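Local coordinates for protein leucine aminopeptidase (Fimbriiglobus ruber, PDB 7D1B) that binds a zinc ion and probably acts as a glutaminyl-peptide cyclotransferase of the M28 peptidase family, which also includes aminopeptidases, at residues A[143-148]-A[309-314]; A[182-187]-A[284-289]; A[213-218]-A[293-298]; A[235-240]-A[303-308]. One frame throughout, in Å; residues are numbered along the deposited sequence.

Contact 1 (A[143-148]-A[309-314]); sequences TQNWRK and HLLSDT. With ZN (zinc ion), chain B.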
loop_
_atom_site.group_PDB
_atom_site.type_symbol
_atom_site.label_atom_id
_atom_site.label_comp_id
_atom_site.label_asym_id
_atom_site.label_seq_id
_atom_site.Cartn_x
_atom_site.Cartn_y
_atom_site.Cartn_z
ATOM N N THR A 143 24.313 -15.131 0.076
ATOM C CA THR A 143 23.628 -14.953 1.351
ATOM C C THR A 143 24.378 -14.032 2.309
ATOM O O THR A 143 23.783 -13.566 3.287
ATOM C CB THR A 143 23.295 -16.298 1.996
ATOM O OG1 THR A 143 24.503 -17.022 2.254
ATOM C CG2 THR A 143 22.397 -17.112 1.074
ATOM N N GLN A 144 25.660 -13.749 2.061
ATOM C CA GLN A 144 26.312 -12.695 2.831
ATOM C C GLN A 144 25.575 -11.372 2.682
ATOM O O GLN A 144 25.506 -10.582 3.635
ATOM C CB GLN A 144 27.775 -12.561 2.414
ATOM C CG GLN A 144 28.651 -13.678 2.947
ATOM C CD GLN A 144 28.521 -13.835 4.450
ATOM O OE1 GLN A 144 28.948 -12.968 5.218
ATOM N NE2 GLN A 144 27.916 -14.939 4.879
ATOM N N ASN A 145 24.998 -11.127 1.505
ATOM C CA ASN A 145 24.210 -9.924 1.288
ATOM C C ASN A 145 22.911 -9.905 2.082
ATOM O O ASN A 145 22.289 -8.843 2.186
ATOM C CB ASN A 145 23.927 -9.726 -0.199
ATOM C CG ASN A 145 25.147 -9.267 -0.948
ATOM O OD1 ASN A 145 26.004 -8.592 -0.381
ATOM N ND2 ASN A 145 25.248 -9.637 -2.220
ATOM N N TRP A 146 22.486 -11.040 2.640
ATOM C CA TRP A 146 21.340 -11.023 3.536
ATOM C C TRP A 146 21.654 -10.336 4.853
ATOM O O TRP A 146 20.729 -10.098 5.637
ATOM C CB TRP A 146 20.865 -12.442 3.823
ATOM C CG TRP A 146 20.341 -13.177 2.633
ATOM C CD1 TRP A 146 20.358 -12.771 1.314
ATOM C CD2 TRP A 146 19.701 -14.457 2.652
ATOM N NE1 TRP A 146 19.772 -13.729 0.526
ATOM C CE2 TRP A 146 19.363 -14.775 1.319
ATOM C CE3 TRP A 146 19.384 -15.371 3.669
ATOM C CZ2 TRP A 146 18.708 -15.958 0.979
ATOM C CZ3 TRP A 146 18.738 -16.546 3.330
ATOM C CH2 TRP A 146 18.412 -16.834 1.997
ATOM N N ARG A 147 22.920 -10.003 5.110
ATOM C CA ARG A 147 23.261 -9.332 6.354
ATOM C C ARG A 147 23.293 -7.820 6.203
ATOM O O ARG A 147 23.518 -7.115 7.194
ATOM C CB ARG A 147 24.624 -9.820 6.837
ATOM C CG ARG A 147 24.760 -11.334 6.837
ATOM C CD ARG A 147 25.216 -11.893 8.185
ATOM N NE ARG A 147 26.660 -12.135 8.272
ATOM C CZ ARG A 147 27.625 -11.218 8.170
ATOM N NH1 ARG A 147 28.895 -11.596 8.273
ATOM N NH2 ARG A 147 27.352 -9.930 8.023
ATOM N N LYS A 148 23.050 -7.313 5.020
ATOM C CA LYS A 148 23.104 -5.883 4.769
ATOM C C LYS A 148 21.717 -5.260 4.869
ATOM O O LYS A 148 20.707 -5.943 4.677
ATOM C CB LYS A 148 23.682 -5.630 3.376
ATOM C CG LYS A 148 25.123 -6.137 3.255
ATOM C CD LYS A 148 25.712 -5.894 1.879
ATOM C CE LYS A 148 27.189 -6.259 1.832
ATOM N NZ LYS A 148 27.746 -6.065 0.468
ATOM N N HIS A 309 13.240 -7.501 -3.736
ATOM C CA HIS A 309 13.997 -8.197 -2.694
ATOM C C HIS A 309 15.493 -8.266 -3.002
ATOM O O HIS A 309 16.181 -9.207 -2.580
ATOM C CB HIS A 309 13.370 -9.557 -2.373
ATOM C CG HIS A 309 11.998 -9.418 -1.789
ATOM N ND1 HIS A 309 11.162 -10.485 -1.537
ATOM C CD2 HIS A 309 11.322 -8.307 -1.389
ATOM C CE1 HIS A 309 10.016 -10.026 -1.047
ATOM N NE2 HIS A 309 10.098 -8.715 -0.918
ATOM N N LEU A 310 16.007 -7.248 -3.699
ATOM C CA LEU A 310 17.436 -7.041 -3.906
ATOM C C LEU A 310 17.873 -5.772 -3.194
ATOM O O LEU A 310 17.080 -4.843 -2.996
ATOM C CB LEU A 310 17.799 -6.930 -5.396
ATOM C CG LEU A 310 17.481 -8.170 -6.226
ATOM C CD1 LEU A 310 17.822 -7.930 -7.704
ATOM C CD2 LEU A 310 18.244 -9.390 -5.711
ATOM N N LEU A 311 19.165 -5.718 -2.847
ATOM C CA LEU A 311 19.697 -4.525 -2.196
ATOM C C LEU A 311 19.594 -3.291 -3.077
ATOM O O LEU A 311 19.653 -2.166 -2.560
ATOM C CB LEU A 311 21.149 -4.745 -1.781
ATOM C CG LEU A 311 21.310 -5.800 -0.686
ATOM C CD1 LEU A 311 22.775 -6.159 -0.513
ATOM C CD2 LEU A 311 20.720 -5.300 0.629
ATOM N N SER A 312 19.437 -3.477 -4.387
ATOM C CA SER A 312 19.265 -2.383 -5.328
ATOM C C SER A 312 17.843 -1.808 -5.350
ATOM O O SER A 312 17.575 -0.923 -6.164
ATOM C CB SER A 312 19.703 -2.854 -6.719
ATOM O OG SER A 312 19.055 -4.080 -7.041
ATOM N N ASP A 313 16.943 -2.253 -4.475
ATOM C CA ASP A 313 15.616 -1.642 -4.360
ATOM C C ASP A 313 15.743 -0.378 -3.507
ATOM O O ASP A 313 15.444 -0.364 -2.310
ATOM C CB ASP A 313 14.627 -2.641 -3.757
ATOM C CG ASP A 313 13.214 -2.089 -3.647
ATOM O OD1 ASP A 313 12.918 -1.047 -4.280
ATOM O OD2 ASP A 313 12.395 -2.701 -2.914
ATOM N N THR A 314 16.211 0.692 -4.143
ATOM C CA THR A 314 16.613 1.923 -3.476
ATOM C C THR A 314 15.877 3.105 -4.089
ATOM O O THR A 314 15.242 2.975 -5.142
ATOM C CB THR A 314 18.137 2.094 -3.612
ATOM O OG1 THR A 314 18.504 1.968 -4.990
ATOM C CG2 THR A 314 18.865 1.042 -2.791
HETATM ZN ZN ZN B . 8.615 -7.413 -0.435
HETATM O O HOH W 1 7.123 -7.974 -1.812
#

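Contact 2 (A[182-187]-A[284-289]); sequences VLFDGE and LDDHIA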
loop_
_atom_site.group_PDB
_atom_site.type_symbol
_atom_site.label_atom_id
_atom_site.label_comp_id
_atom_site.label_asym_id
_atom_site.label_seq_id
_atom_site.Cartn_x
_atom_site.Cartn_y
_atom_site.Cartn_z
ATOM N N VAL A 182 -4.431 3.229 4.987
ATOM C CA VAL A 182 -4.138 2.177 5.951
ATOM C C VAL A 182 -2.743 1.639 5.649
ATOM O O VAL A 182 -2.468 1.188 4.526
ATOM C CB VAL A 182 -5.194 1.056 5.926
ATOM C CG1 VAL A 182 -4.852 -0.019 6.955
ATOM C CG2 VAL A 182 -6.601 1.643 6.158
ATOM N N LEU A 183 -1.874 1.679 6.660
ATOM C CA LEU A 183 -0.518 1.150 6.575
ATOM C C LEU A 183 -0.449 -0.121 7.411
ATOM O O LEU A 183 -0.639 -0.085 8.641
ATOM C CB LEU A 183 0.484 2.191 7.062
ATOM C CG LEU A 183 0.575 3.347 6.057
ATOM C CD1 LEU A 183 1.118 4.576 6.733
ATOM C CD2 LEU A 183 1.411 2.936 4.874
ATOM N N PHE A 184 -0.212 -1.248 6.739
ATOM C CA PHE A 184 -0.151 -2.551 7.396
ATOM C C PHE A 184 1.258 -2.851 7.879
ATOM O O PHE A 184 2.217 -2.834 7.095
ATOM C CB PHE A 184 -0.548 -3.663 6.434
ATOM C CG PHE A 184 -1.938 -3.534 5.869
ATOM C CD1 PHE A 184 -3.063 -3.458 6.695
ATOM C CD2 PHE A 184 -2.128 -3.507 4.490
ATOM C CE1 PHE A 184 -4.339 -3.362 6.146
ATOM C CE2 PHE A 184 -3.400 -3.420 3.947
ATOM C CZ PHE A 184 -4.498 -3.342 4.773
ATOM N N ASP A 185 1.379 -3.175 9.165
ATOM C CA ASP A 185 2.617 -3.737 9.671
ATOM C C ASP A 185 2.696 -5.224 9.309
ATOM O O ASP A 185 1.706 -5.857 8.919
ATOM C CB ASP A 185 2.653 -3.566 11.190
ATOM C CG ASP A 185 4.069 -3.501 11.776
ATOM O OD1 ASP A 185 5.069 -3.870 11.104
ATOM O OD2 ASP A 185 4.171 -3.054 12.946
ATOM N N GLY A 186 3.892 -5.780 9.447
ATOM C CA GLY A 186 4.051 -7.221 9.462
ATOM C C GLY A 186 3.603 -7.924 8.202
ATOM O O GLY A 186 3.188 -9.089 8.259
ATOM N N GLU A 187 3.700 -7.262 7.042
ATOM C CA GLU A 187 3.420 -7.991 5.812
ATOM C C GLU A 187 4.475 -9.056 5.559
ATOM O O GLU A 187 4.150 -10.157 5.112
ATOM C CB GLU A 187 3.329 -7.066 4.605
ATOM C CG GLU A 187 2.854 -7.805 3.354
ATOM C CD GLU A 187 3.874 -7.878 2.291
ATOM O OE1 GLU A 187 4.758 -7.003 2.219
ATOM O OE2 GLU A 187 3.782 -8.841 1.511
ATOM N N LEU A 284 -0.335 -13.450 -3.934
ATOM C CA LEU A 284 -0.765 -13.279 -2.552
ATOM C C LEU A 284 -0.205 -11.963 -2.025
ATOM O O LEU A 284 0.983 -11.666 -2.200
ATOM C CB LEU A 284 -0.255 -14.438 -1.701
ATOM C CG LEU A 284 -0.838 -15.805 -2.067
ATOM C CD1 LEU A 284 -0.126 -16.880 -1.276
ATOM C CD2 LEU A 284 -2.345 -15.820 -1.812
ATOM N N ASP A 285 -1.050 -11.176 -1.369
ATOM C CA ASP A 285 -0.611 -9.876 -0.887
ATOM C C ASP A 285 -1.597 -9.426 0.191
ATOM O O ASP A 285 -2.507 -10.168 0.591
ATOM C CB ASP A 285 -0.492 -8.900 -2.063
ATOM C CG ASP A 285 0.572 -7.856 -1.872
ATOM O OD1 ASP A 285 1.025 -7.626 -0.734
ATOM O OD2 ASP A 285 0.961 -7.217 -2.891
ATOM N N ASP A 286 -1.418 -8.196 0.674
ATOM C CA ASP A 286 -2.260 -7.675 1.741
ATOM C C ASP A 286 -3.723 -7.526 1.345
ATOM O O ASP A 286 -4.561 -7.344 2.235
ATOM C CB ASP A 286 -1.705 -6.335 2.234
ATOM C CG ASP A 286 -0.535 -6.482 3.195
ATOM O OD1 ASP A 286 -0.600 -7.335 4.118
ATOM O OD2 ASP A 286 0.423 -5.694 3.068
ATOM N N HIS A 287 -4.059 -7.576 0.047
ATOM C CA HIS A 287 -5.453 -7.439 -0.366
ATOM C C HIS A 287 -6.254 -8.722 -0.173
ATOM O O HIS A 287 -7.485 -8.679 -0.215
ATOM C CB HIS A 287 -5.545 -6.973 -1.814
ATOM C CG HIS A 287 -4.998 -7.956 -2.795
ATOM N ND1 HIS A 287 -3.802 -8.627 -2.608
ATOM C CD2 HIS A 287 -5.496 -8.372 -3.984
ATOM C CE1 HIS A 287 -3.593 -9.413 -3.654
ATOM N NE2 HIS A 287 -4.598 -9.266 -4.507
ATOM N N ILE A 288 -5.591 -9.860 0.050
ATOM C CA ILE A 288 -6.317 -11.120 0.218
ATOM C C ILE A 288 -7.211 -11.061 1.449
ATOM O O ILE A 288 -8.393 -11.401 1.393
ATOM C CB ILE A 288 -5.330 -12.295 0.311
ATOM C CG1 ILE A 288 -4.468 -12.383 -0.955
ATOM C CG2 ILE A 288 -6.067 -13.606 0.622
ATOM C CD1 ILE A 288 -5.232 -12.742 -2.190
ATOM N N ALA A 289 -6.664 -10.600 2.577
ATOM C CA ALA A 289 -7.465 -10.577 3.796
ATOM C C ALA A 289 -8.648 -9.637 3.642
ATOM O O ALA A 289 -9.735 -9.899 4.173
ATOM C CB ALA A 289 -6.610 -10.145 4.981
HETATM O O HOH W 2 0.279 -7.195 6.661
#

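Contact 3 (A[213-218]-A[293-298]); sequences NGYTKA and AGIPAV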
loop_
_atom_site.group_PDB
_atom_site.type_symbol
_atom_site.label_atom_id
_atom_site.label_comp_id
_atom_site.label_asym_id
_atom_site.label_seq_id
_atom_site.Cartn_x
_atom_site.Cartn_y
_atom_site.Cartn_z
ATOM N N ASN A 213 -9.791 -8.831 10.174
ATOM C CA ASN A 213 -10.523 -9.492 11.247
ATOM C C ASN A 213 -11.209 -8.484 12.151
ATOM O O ASN A 213 -12.336 -8.721 12.608
ATOM C CB ASN A 213 -9.582 -10.360 12.075
ATOM C CG ASN A 213 -9.186 -11.608 11.360
ATOM O OD1 ASN A 213 -9.879 -12.057 10.448
ATOM N ND2 ASN A 213 -8.069 -12.187 11.765
ATOM N N GLY A 214 -10.539 -7.362 12.440
ATOM C CA GLY A 214 -11.153 -6.347 13.280
ATOM C C GLY A 214 -12.388 -5.757 12.635
ATOM O O GLY A 214 -13.408 -5.515 13.298
ATOM N N TYR A 215 -12.327 -5.548 11.321
ATOM C CA TYR A 215 -13.490 -5.054 10.597
ATOM C C TYR A 215 -14.624 -6.069 10.646
ATOM O O TYR A 215 -15.776 -5.717 10.917
ATOM C CB TYR A 215 -13.113 -4.730 9.151
ATOM C CG TYR A 215 -14.280 -4.259 8.321
ATOM C CD1 TYR A 215 -14.884 -3.023 8.570
ATOM C CD2 TYR A 215 -14.773 -5.036 7.285
ATOM C CE1 TYR A 215 -15.956 -2.586 7.810
ATOM C CE2 TYR A 215 -15.839 -4.603 6.505
ATOM C CZ TYR A 215 -16.425 -3.381 6.779
ATOM O OH TYR A 215 -17.460 -2.916 5.998
ATOM N N THR A 216 -14.316 -7.339 10.379
ATOM C CA THR A 216 -15.350 -8.370 10.448
ATOM C C THR A 216 -16.023 -8.402 11.819
ATOM O O THR A 216 -17.255 -8.491 11.918
ATOM C CB THR A 216 -14.747 -9.731 10.098
ATOM O OG1 THR A 216 -14.290 -9.680 8.742
ATOM C CG2 THR A 216 -15.772 -10.852 10.246
ATOM N N LYS A 217 -15.233 -8.286 12.890
ATOM C CA LYS A 217 -15.799 -8.331 14.236
ATOM C C LYS A 217 -16.655 -7.102 14.528
ATOM O O LYS A 217 -17.709 -7.207 15.167
ATOM C CB LYS A 217 -14.666 -8.449 15.251
ATOM C CG LYS A 217 -14.025 -9.812 15.278
ATOM C CD LYS A 217 -12.846 -9.849 16.231
ATOM C CE LYS A 217 -12.822 -11.160 16.992
ATOM N NZ LYS A 217 -13.131 -12.305 16.092
ATOM N N ALA A 218 -16.232 -5.929 14.053
ATOM C CA ALA A 218 -16.887 -4.675 14.406
ATOM C C ALA A 218 -18.041 -4.290 13.487
ATOM O O ALA A 218 -18.865 -3.456 13.877
ATOM C CB ALA A 218 -15.865 -3.532 14.391
ATOM N N ALA A 293 -12.705 -10.564 3.845
ATOM C CA ALA A 293 -13.630 -9.864 4.724
ATOM C C ALA A 293 -14.761 -9.189 3.965
ATOM O O ALA A 293 -15.536 -8.447 4.570
ATOM C CB ALA A 293 -12.886 -8.847 5.588
ATOM N N GLY A 294 -14.886 -9.440 2.667
ATOM C CA GLY A 294 -15.962 -8.848 1.902
ATOM C C GLY A 294 -15.715 -7.442 1.419
ATOM O O GLY A 294 -16.668 -6.780 0.997
ATOM N N ILE A 295 -14.476 -6.964 1.464
ATOM C CA ILE A 295 -14.125 -5.656 0.920
ATOM C C ILE A 295 -13.480 -5.894 -0.441
ATOM O O ILE A 295 -12.359 -6.427 -0.494
ATOM C CB ILE A 295 -13.154 -4.903 1.842
ATOM C CG1 ILE A 295 -13.693 -4.796 3.280
ATOM C CG2 ILE A 295 -12.821 -3.538 1.233
ATOM C CD1 ILE A 295 -12.646 -4.312 4.273
ATOM N N PRO A 296 -14.119 -5.516 -1.551
ATOM C CA PRO A 296 -13.453 -5.680 -2.852
ATOM C C PRO A 296 -12.117 -4.954 -2.822
ATOM O O PRO A 296 -12.051 -3.775 -2.467
ATOM C CB PRO A 296 -14.434 -5.032 -3.830
ATOM C CG PRO A 296 -15.782 -5.056 -3.132
ATOM C CD PRO A 296 -15.452 -4.893 -1.670
ATOM N N ALA A 297 -11.039 -5.669 -3.160
ATOM C CA ALA A 297 -9.700 -5.124 -2.970
ATOM C C ALA A 297 -8.799 -5.518 -4.133
ATOM O O ALA A 297 -8.672 -6.702 -4.481
ATOM C CB ALA A 297 -9.090 -5.572 -1.640
ATOM N N VAL A 298 -8.157 -4.505 -4.714
ATOM C CA VAL A 298 -7.299 -4.663 -5.887
ATOM C C VAL A 298 -5.863 -4.358 -5.504
ATOM O O VAL A 298 -5.591 -3.357 -4.834
ATOM C CB VAL A 298 -7.763 -3.718 -7.012
ATOM C CG1 VAL A 298 -6.749 -3.647 -8.144
ATOM C CG2 VAL A 298 -9.136 -4.123 -7.487
HETATM O O HOH W 3 -16.301 -8.882 7.086
#

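Contact 4 (A[235-240]-A[303-308]); sequences FAHDGA and FDYKHW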
loop_
_atom_site.group_PDB
_atom_site.type_symbol
_atom_site.label_atom_id
_atom_site.label_comp_id
_atom_site.label_asym_id
_atom_site.label_seq_id
_atom_site.Cartn_x
_atom_site.Cartn_y
_atom_site.Cartn_z
ATOM N N PHE A 235 4.960 -0.590 -7.366
ATOM C CA PHE A 235 4.175 0.133 -8.359
ATOM C C PHE A 235 4.844 1.393 -8.869
ATOM O O PHE A 235 4.293 2.016 -9.776
ATOM C CB PHE A 235 2.811 0.550 -7.764
ATOM C CG PHE A 235 2.928 1.633 -6.743
ATOM C CD1 PHE A 235 3.187 1.332 -5.418
ATOM C CD2 PHE A 235 2.810 2.973 -7.102
ATOM C CE1 PHE A 235 3.377 2.334 -4.475
ATOM C CE2 PHE A 235 2.990 3.983 -6.163
ATOM C CZ PHE A 235 3.261 3.658 -4.844
ATOM N N ALA A 236 5.972 1.815 -8.292
ATOM C CA ALA A 236 6.446 3.178 -8.461
ATOM C C ALA A 236 7.683 3.289 -9.332
ATOM O O ALA A 236 8.214 4.394 -9.486
ATOM C CB ALA A 236 6.697 3.817 -7.093
ATOM N N HIS A 237 8.154 2.183 -9.896
ATOM C CA HIS A 237 9.346 2.204 -10.734
ATOM C C HIS A 237 9.046 2.754 -12.128
ATOM O O HIS A 237 7.903 2.769 -12.609
ATOM C CB HIS A 237 9.966 0.806 -10.816
ATOM C CG HIS A 237 8.991 -0.273 -11.141
ATOM N ND1 HIS A 237 8.011 -0.676 -10.256
ATOM C CD2 HIS A 237 8.862 -1.057 -12.240
ATOM C CE1 HIS A 237 7.325 -1.669 -10.799
ATOM N NE2 HIS A 237 7.820 -1.918 -12.001
ATOM N N ASP A 238 10.112 3.197 -12.785
ATOM C CA ASP A 238 10.031 3.787 -14.117
ATOM C C ASP A 238 9.565 2.739 -15.122
ATOM O O ASP A 238 10.186 1.686 -15.259
ATOM C CB ASP A 238 11.441 4.271 -14.468
ATOM C CG ASP A 238 11.499 5.080 -15.738
ATOM O OD1 ASP A 238 10.466 5.599 -16.199
ATOM O OD2 ASP A 238 12.625 5.226 -16.263
ATOM N N GLY A 239 8.490 3.028 -15.850
ATOM C CA GLY A 239 8.030 2.082 -16.848
ATOM C C GLY A 239 7.292 0.898 -16.274
ATOM O O GLY A 239 7.154 -0.124 -16.957
ATOM N N ALA A 240 6.783 1.013 -15.045
ATOM C CA ALA A 240 6.065 -0.092 -14.422
ATOM C C ALA A 240 4.934 -0.593 -15.314
ATOM O O ALA A 240 4.283 0.180 -16.031
ATOM C CB ALA A 240 5.479 0.371 -13.084
ATOM N N PHE A 303 4.550 -7.168 -10.493
ATOM C CA PHE A 303 5.309 -8.169 -9.767
ATOM C C PHE A 303 6.588 -8.551 -10.491
ATOM O O PHE A 303 7.378 -9.315 -9.938
ATOM C CB PHE A 303 4.403 -9.383 -9.498
ATOM C CG PHE A 303 4.889 -10.316 -8.396
ATOM C CD1 PHE A 303 5.612 -9.867 -7.284
ATOM C CD2 PHE A 303 4.606 -11.668 -8.489
ATOM C CE1 PHE A 303 6.025 -10.760 -6.289
ATOM C CE2 PHE A 303 5.023 -12.557 -7.497
ATOM C CZ PHE A 303 5.725 -12.099 -6.403
ATOM N N ASP A 304 6.817 -8.032 -11.699
ATOM C CA ASP A 304 8.082 -8.236 -12.390
ATOM C C ASP A 304 9.123 -7.167 -12.081
ATOM O O ASP A 304 10.194 -7.162 -12.698
ATOM C CB ASP A 304 7.849 -8.375 -13.896
ATOM C CG ASP A 304 7.059 -9.612 -14.243
ATOM O OD1 ASP A 304 7.286 -10.667 -13.603
ATOM O OD2 ASP A 304 6.194 -9.527 -15.140
ATOM N N TYR A 305 8.865 -6.293 -11.110
ATOM C CA TYR A 305 9.856 -5.311 -10.694
ATOM C C TYR A 305 11.224 -5.968 -10.561
ATOM O O TYR A 305 11.396 -6.944 -9.822
ATOM C CB TYR A 305 9.440 -4.751 -9.343
ATOM C CG TYR A 305 10.424 -3.793 -8.715
ATOM C CD1 TYR A 305 10.996 -2.752 -9.448
ATOM C CD2 TYR A 305 10.766 -3.913 -7.369
ATOM C CE1 TYR A 305 11.874 -1.850 -8.846
ATOM C CE2 TYR A 305 11.636 -3.024 -6.765
ATOM C CZ TYR A 305 12.183 -1.990 -7.504
ATOM O OH TYR A 305 13.028 -1.069 -6.920
ATOM N N LYS A 306 12.210 -5.412 -11.263
ATOM C CA LYS A 306 13.477 -6.111 -11.408
ATOM C C LYS A 306 14.332 -6.076 -10.152
ATOM O O LYS A 306 15.248 -6.888 -10.036
ATOM C CB LYS A 306 14.280 -5.599 -12.606
ATOM C CG LYS A 306 14.798 -4.210 -12.472
ATOM C CD LYS A 306 15.565 -3.793 -13.720
ATOM C CE LYS A 306 14.638 -3.703 -14.923
ATOM N NZ LYS A 306 15.317 -3.055 -16.083
ATOM N N HIS A 307 14.080 -5.158 -9.220
ATOM C CA HIS A 307 14.878 -5.064 -8.005
ATOM C C HIS A 307 14.179 -5.661 -6.793
ATOM O O HIS A 307 14.585 -5.402 -5.651
ATOM C CB HIS A 307 15.346 -3.629 -7.782
ATOM C CG HIS A 307 16.124 -3.118 -8.935
ATOM N ND1 HIS A 307 17.437 -3.482 -9.153
ATOM C CD2 HIS A 307 15.749 -2.369 -9.998
ATOM C CE1 HIS A 307 17.850 -2.928 -10.278
ATOM N NE2 HIS A 307 16.846 -2.252 -10.807
ATOM N N TRP A 308 13.141 -6.459 -7.027
ATOM C CA TRP A 308 12.366 -7.067 -5.951
ATOM C C TRP A 308 13.253 -7.880 -5.013
ATOM O O TRP A 308 13.939 -8.818 -5.441
ATOM C CB TRP A 308 11.331 -7.970 -6.595
ATOM C CG TRP A 308 10.434 -8.678 -5.623
ATOM C CD1 TRP A 308 9.574 -8.114 -4.722
ATOM C CD2 TRP A 308 10.290 -10.097 -5.487
ATOM N NE1 TRP A 308 8.902 -9.102 -4.042
ATOM C CE2 TRP A 308 9.316 -10.326 -4.495
ATOM C CE3 TRP A 308 10.884 -11.197 -6.120
ATOM C CZ2 TRP A 308 8.933 -11.616 -4.103
ATOM C CZ3 TRP A 308 10.509 -12.474 -5.728
ATOM C CH2 TRP A 308 9.537 -12.669 -4.738
#

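Contact 1 (A[143-148]-A[309-314])
Asn-145 OD1 accepts a hydrogen bond of 3.2 Å from Lys-148 NZ, the ammonium lying nearly on the extension of the amide carbonyl, and Leu-311 rests against the pair so joined. The bond runs from the residue just after the 3-10 segment back to one within it. Methyl CD1 of Leu-311 does most of the touching: it sits 3.8 Å from Asn-145 CB and equally 3.8 Å from Lys-148 CD. The lysine chain runs fully extended beyond CG (chi2 180°), which carries its methylenes past the leucine at about a right angle before NZ reaches the amide. The other methyl, CD2, leans on Lys-148 CB at 4.1 Å. All this happens near the surface, over a small area. Leu-311 is itself held by its position in a type I turn closed by Asp-313 N and Leu-310 O at 3.0 Å, while its own N bonds to Glu-140 in the loop alongside. Two residues back, just ahead of that turn, His-309 NE2 binds zinc at 2.0 Å together with Asp-155, Glu-188 and water 1. The apolar touch thus joins an outer loop to the segment that carries the histidine of a single-zinc site, as in glutaminyl cyclases of the M28 family.

Contact 2 (A[182-187]-A[284-289])
Phe-184 and Asp-286 run past each other in opposite directions, and the ring plane is turned 51° from the carboxylate. Ring atom CD2 of Phe-184 approaches Asp-286 CG to 3.6 Å, an oblique meeting. Glu-187 comes across the same carboxylate obliquely with its aliphatic part: its CG lies 3.2 Å from Asp-286 OD2, and the two carboxylate planes stand 75° apart. With CG of Glu-187 anti to the backbone N (chi1 -172°) and the chain bent at chi2, the acid end is carried on toward Asp-285, where OE2 of Glu-187 and OD1 of Asp-285 lie 3.8 Å apart with no hydrogen bond assigned between them. That Asp-285 OD1 also accepts the Asp-286 N-H, on its anti side and tilted out of the carboxylate plane. Asp-286 OD1 is gripped twice, by Ser-208 and by water 2, which donates to it at 2.7 Å and to Asp-185 O at 3.0 Å. Farther out, OD2 of Asp-285 lies close to Asp-233 and Asp-299. With Glu-187 beside the zinc ligands Asp-155 and Glu-188, such a buried cluster of acids is consistent with the carboxylic-acid network linked to glutaminyl cyclase activity in M28 enzymes.

Contact 3 (A[213-218]-A[293-298])
An apolar contact with one water bridge joins the last turns of helix 206-218 to the link between helix 287-292 and edge strand 297-300, at the border of the mixed sheet of this M28-family alpha/beta fold. A Schellman motif with Gly-294 at positive phi ends helix 287-292, and on its two sides Ala-293 and Ile-295 both point their CB atoms toward helix 206-218. Tyr-215 and Ile-295 carry the buried half. CD1 of Ile-295 meets ring atom CD2 of Tyr-215 at 3.8 Å, while CG1 of Ile-295 lies 3.9 Å from Tyr-215 CE2, so the CD2-CE2 bond of the ring is followed by two consecutive carbons of the isoleucine as the side chains pass at a slant. The ring reaches there because CG of Tyr-215 stands opposite the backbone N (chi1 178°). At its far end its hydroxyl OH accepts a hydrogen bond from Tyr-226 N on strand 225-232, whose ring also meets that of Tyr-215. A valine in place of Tyr-215 would probably open a gap beside Ile-295 CD1 and leave the Tyr-226 amide without its hydroxyl partner. Nearer the solvent, the two backbones approach to 6.2 Å between Thr-216 CA and Ala-293 CA. The methyl CB of Ala-293 touches Thr-216 OG1 at 3.6 Å, and that hydroxyl also bonds to Ala-212 O one turn earlier. Water 3 bridges the two segments, 2.7 Å from Thr-216 OG1 and donating to Ala-293 O, also at 2.7 Å.

Contact 4 (A[235-240]-A[303-308])
His-237 and Tyr-305 meet ring to ring, each the first residue of a beta turn, in the loops that follow strands 225-232 and 297-300 of the M28-family fold. The rings are neither stacked nor edge-to-face: their planes lie 39° apart and their centroids 4.8 Å. Tyr-305 CD1 stands over one face of the imidazole, nearest to His-237 CG at 3.6 Å, and Tyr-305 CE1 leans on His-237 CB at 3.8 Å. The opposite face of the imidazole is covered by the methyl CB of Ala-240, the last residue of the type II turn, whose N bonds back to His-237 O. The histidine is thus clasped between its own turn and the tyrosine, with CG lodged between the backbone N and the carbonyl carbon (chi1 49°), a tight setting for a side chain.

In the next shell, both ring nitrogens are tied down: ND1 of His-237 is hydrogen-bonded to Asn-154 ND2, on helix 153-167, and NE2 to Asp-302 OD2. Bonds at both nitrogens hold the ring's rotation, and the tyrosine lies against it in that setting. A leucine in place of His-237 would probably leave Asn-154 ND2 and Asp-302 OD2 without their ring partners and the tyrosine without its flat neighbour. Asn-154 also holds Ala-236 N through OD1, and it adjoins the zinc ligand Asp-155. On the tyrosine side, the hydroxyl of Tyr-305 bonds to Asp-313, while backbone N of His-307 sits 3.7 Å above the centre of its ring.

Along the chain from the N terminus, the first halves come in the order 143-148, 182-187, 213-218 and 235-240. Contact 1 then closes the longest loop, at 309-314, and contacts 2, 3 and 4 all fall within it. These three cross one another, because their second halves, 284-289, 293-298 and 303-308, follow in the same order as the first. Contact 2 brings the end of strand 178-184 to the residues leading into helix 287-292, contact 3 brings helix 206-218 to the entry of strand 297-300, and contact 4 joins the loops after strands 225-232 and 297-300. Contacts 1 and 4 touch directly, through Asp-313 with Tyr-305 and through Ser-312 with His-307; contacts 2 and 3 touch where His-287 meets Ala-297.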